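Crustacyanin-C1 subunit (Homarus gammarus, PDB 1OBU) binds the carotenoid astaxanthin, giving the lobster carapace its blue colour, and assembles with other crustacyanin subunits into dimers and larger complexes. Local coordinates at residues F6-K11 with H129-F134. Residues are numbered along the deposited sequence; the frame is centred on the assembly and turned at random.
Sequences FVVPGK and HSDFSF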
loop_
_atom_site.group_PDB
_atom_site.type_symbol
_atom_site.label_atom_id
_atom_site.label_comp_id
_atom_site.label_asym_id
_atom_site.label_seq_id
_atom_site.Cartn_x
_atom_site.Cartn_y
_atom_site.Cartn_z
ATOM N N PHE A 6 -9.776 -1.491 -13.585
ATOM C CA PHE A 6 -9.572 -0.752 -12.314
ATOM C C PHE A 6 -8.497 0.413 -12.393
ATOM O O PHE A 6 -8.065 0.978 -11.351
ATOM C CB PHE A 6 -9.314 -1.742 -11.184
ATOM C CG PHE A 6 -8.137 -2.598 -11.419
ATOM C CD1 PHE A 6 -6.867 -2.100 -11.270
ATOM C CD2 PHE A 6 -8.290 -3.887 -11.874
ATOM C CE1 PHE A 6 -5.712 -2.925 -11.499
ATOM C CE2 PHE A 6 -7.148 -4.655 -12.107
ATOM C CZ PHE A 6 -5.886 -4.135 -11.955
ATOM N N VAL A 7 -7.986 0.740 -13.579
ATOM C CA VAL A 7 -7.089 1.883 -13.758
ATOM C C VAL A 7 -7.940 2.891 -14.563
ATOM O O VAL A 7 -8.316 2.576 -15.684
ATOM C CB VAL A 7 -5.929 1.406 -14.504
ATOM C CG1 VAL A 7 -5.024 2.493 -14.892
ATOM C CG2 VAL A 7 -5.113 0.326 -13.692
ATOM N N VAL A 8 -8.269 4.018 -13.974
ATOM C CA VAL A 8 -9.150 4.907 -14.540
ATOM C C VAL A 8 -8.573 6.292 -14.691
ATOM O O VAL A 8 -7.988 6.822 -13.751
ATOM C CB VAL A 8 -10.371 5.062 -13.535
ATOM C CG1 VAL A 8 -11.603 5.896 -14.159
ATOM C CG2 VAL A 8 -10.782 3.739 -12.959
ATOM N N PRO A 9 -8.844 6.962 -15.819
ATOM C CA PRO A 9 -8.315 8.306 -16.045
ATOM C C PRO A 9 -8.741 9.287 -15.047
ATOM O O PRO A 9 -9.846 9.187 -14.541
ATOM C CB PRO A 9 -8.841 8.646 -17.505
ATOM C CG PRO A 9 -9.263 7.358 -18.134
ATOM C CD PRO A 9 -9.507 6.439 -17.040
ATOM N N GLY A 10 -7.880 10.228 -14.678
ATOM C CA GLY A 10 -8.296 11.176 -13.656
ATOM C C GLY A 10 -7.815 10.890 -12.246
ATOM O O GLY A 10 -7.173 9.872 -11.978
ATOM N N LYS A 11 -8.210 11.754 -11.337
ATOM C CA LYS A 11 -7.687 11.787 -9.993
ATOM C C LYS A 11 -8.740 11.081 -9.112
ATOM O O LYS A 11 -9.946 11.012 -9.433
ATOM C CB LYS A 11 -7.424 13.254 -9.464
ATOM C CG LYS A 11 -6.026 13.855 -9.751
ATOM C CD LYS A 11 -5.997 15.426 -9.697
ATOM C CE LYS A 11 -5.601 16.167 -11.124
ATOM N NZ LYS A 11 -5.782 17.678 -11.311
ATOM N N HIS A 129 -5.991 6.832 -11.770
ATOM C CA HIS A 129 -6.128 6.322 -10.388
ATOM C C HIS A 129 -6.519 4.907 -10.467
ATOM O O HIS A 129 -7.002 4.431 -11.504
ATOM C CB HIS A 129 -7.082 7.120 -9.527
ATOM C CG HIS A 129 -8.502 7.183 -10.001
ATOM N ND1 HIS A 129 -8.916 7.994 -11.050
ATOM C CD2 HIS A 129 -9.638 6.624 -9.488
ATOM C CE1 HIS A 129 -10.198 7.773 -11.272
ATOM N NE2 HIS A 129 -10.672 7.005 -10.307
ATOM N N SER A 130 -6.348 4.185 -9.379
ATOM C CA SER A 130 -7.037 2.908 -9.241
ATOM C C SER A 130 -7.895 2.913 -8.006
ATOM O O SER A 130 -7.507 3.455 -6.946
ATOM C CB SER A 130 -6.117 1.731 -9.138
ATOM O OG SER A 130 -5.791 1.343 -10.403
ATOM N N ASP A 131 -9.127 2.535 -8.182
ATOM C CA ASP A 131 -10.018 2.372 -7.024
ATOM C C ASP A 131 -10.595 1.036 -6.842
ATOM O O ASP A 131 -10.668 0.272 -7.752
ATOM C CB ASP A 131 -11.041 3.436 -6.961
ATOM C CG ASP A 131 -11.975 3.454 -8.156
ATOM O OD1 ASP A 131 -12.049 2.538 -8.954
ATOM O OD2 ASP A 131 -12.617 4.485 -8.258
ATOM N N PHE A 132 -10.903 0.728 -5.594
ATOM C CA PHE A 132 -11.355 -0.575 -5.134
ATOM C C PHE A 132 -12.561 -0.366 -4.201
ATOM O O PHE A 132 -12.506 0.419 -3.227
ATOM C CB PHE A 132 -10.195 -1.296 -4.436
ATOM C CG PHE A 132 -8.938 -1.405 -5.319
ATOM C CD1 PHE A 132 -8.907 -2.292 -6.326
ATOM C CD2 PHE A 132 -7.923 -0.506 -5.205
ATOM C CE1 PHE A 132 -7.871 -2.276 -7.262
ATOM C CE2 PHE A 132 -6.825 -0.584 -6.060
ATOM C CZ PHE A 132 -6.801 -1.455 -7.065
ATOM N N SER A 133 -13.693 -1.027 -4.554
ATOM C CA SER A 133 -14.915 -0.841 -3.756
ATOM C C SER A 133 -15.468 -2.183 -3.267
ATOM O O SER A 133 -15.311 -3.223 -3.926
ATOM C CB SER A 133 -15.955 -0.168 -4.651
ATOM O OG SER A 133 -15.619 1.199 -4.959
ATOM N N PHE A 134 -16.114 -2.137 -2.108
ATOM C CA PHE A 134 -16.691 -3.288 -1.533
ATOM C C PHE A 134 -18.101 -2.991 -1.019
ATOM O O PHE A 134 -18.360 -1.918 -0.451
ATOM C CB PHE A 134 -15.796 -3.765 -0.358
ATOM C CG PHE A 134 -14.348 -3.845 -0.667
ATOM C CD1 PHE A 134 -13.589 -2.742 -0.685
ATOM C CD2 PHE A 134 -13.725 -5.075 -0.952
ATOM C CE1 PHE A 134 -12.227 -2.810 -1.012
ATOM C CE2 PHE A 134 -12.301 -5.087 -1.233
ATOM C CZ PHE A 134 -11.624 -3.988 -1.289
#
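Val8 and His129 face each other as an antiparallel hydrogen-bonded pair where the short strand 7-9 joins the start of strand 128-137. Val8 N donates to His129 O at 2.8 Å and His129 N returns a bond to Val8 O, both nearly straight. The segments run at 126° to each other, well short of antiparallel, and this is the one firm bridge between them; the chain then bends at Gly10 around the His129 ring.

Side-chain hydrogen bonds extend the grip at both ends. CG of His129 sits between its backbone N and carbonyl carbon (chi1 61°), which brings the imidazole back toward the 6-11 segment, where ND1 gives its hydrogen to Gly10 O at 2.7 Å. That oxygen lies close to the ring plane, whereas ND1 stands above the carbonyl plane of Gly10 instead of on a lone pair. At the other end Ser130 OG donates to Phe6 O; the modelled 2.5 Å is unusually close, so its exact length is doubtful. The same hydroxyl is also hydrogen-bonded to Tyr124 OH. Nearby, Asp131 OD1 forms a salt bridge with Arg163 and OD2 a hydrogen bond with Tyr119 OH.

Side-chain packing lies on both faces of the pairing. Val8 CB rests over one face of the His129 ring in a CH-pi contact, 3.9 Å from its centroid, while Lys11 O lies over the opposite face, near the ring's margin. Beyond Ser130, Phe6 CD1 comes within 4.1 Å of Phe132 CE1; their ring planes are inclined at 40°. Val7 CG2 adds a contact to Ser130 OG at 3.5 Å.

Strand 128-137 also pairs with strands 115-123 and 33-41 in the curled antiparallel sheet. The contact thus fastens the N-terminal segment onto one end of a barrel strand, an antiparallel addition to the eight-stranded lipocalin beta-barrel.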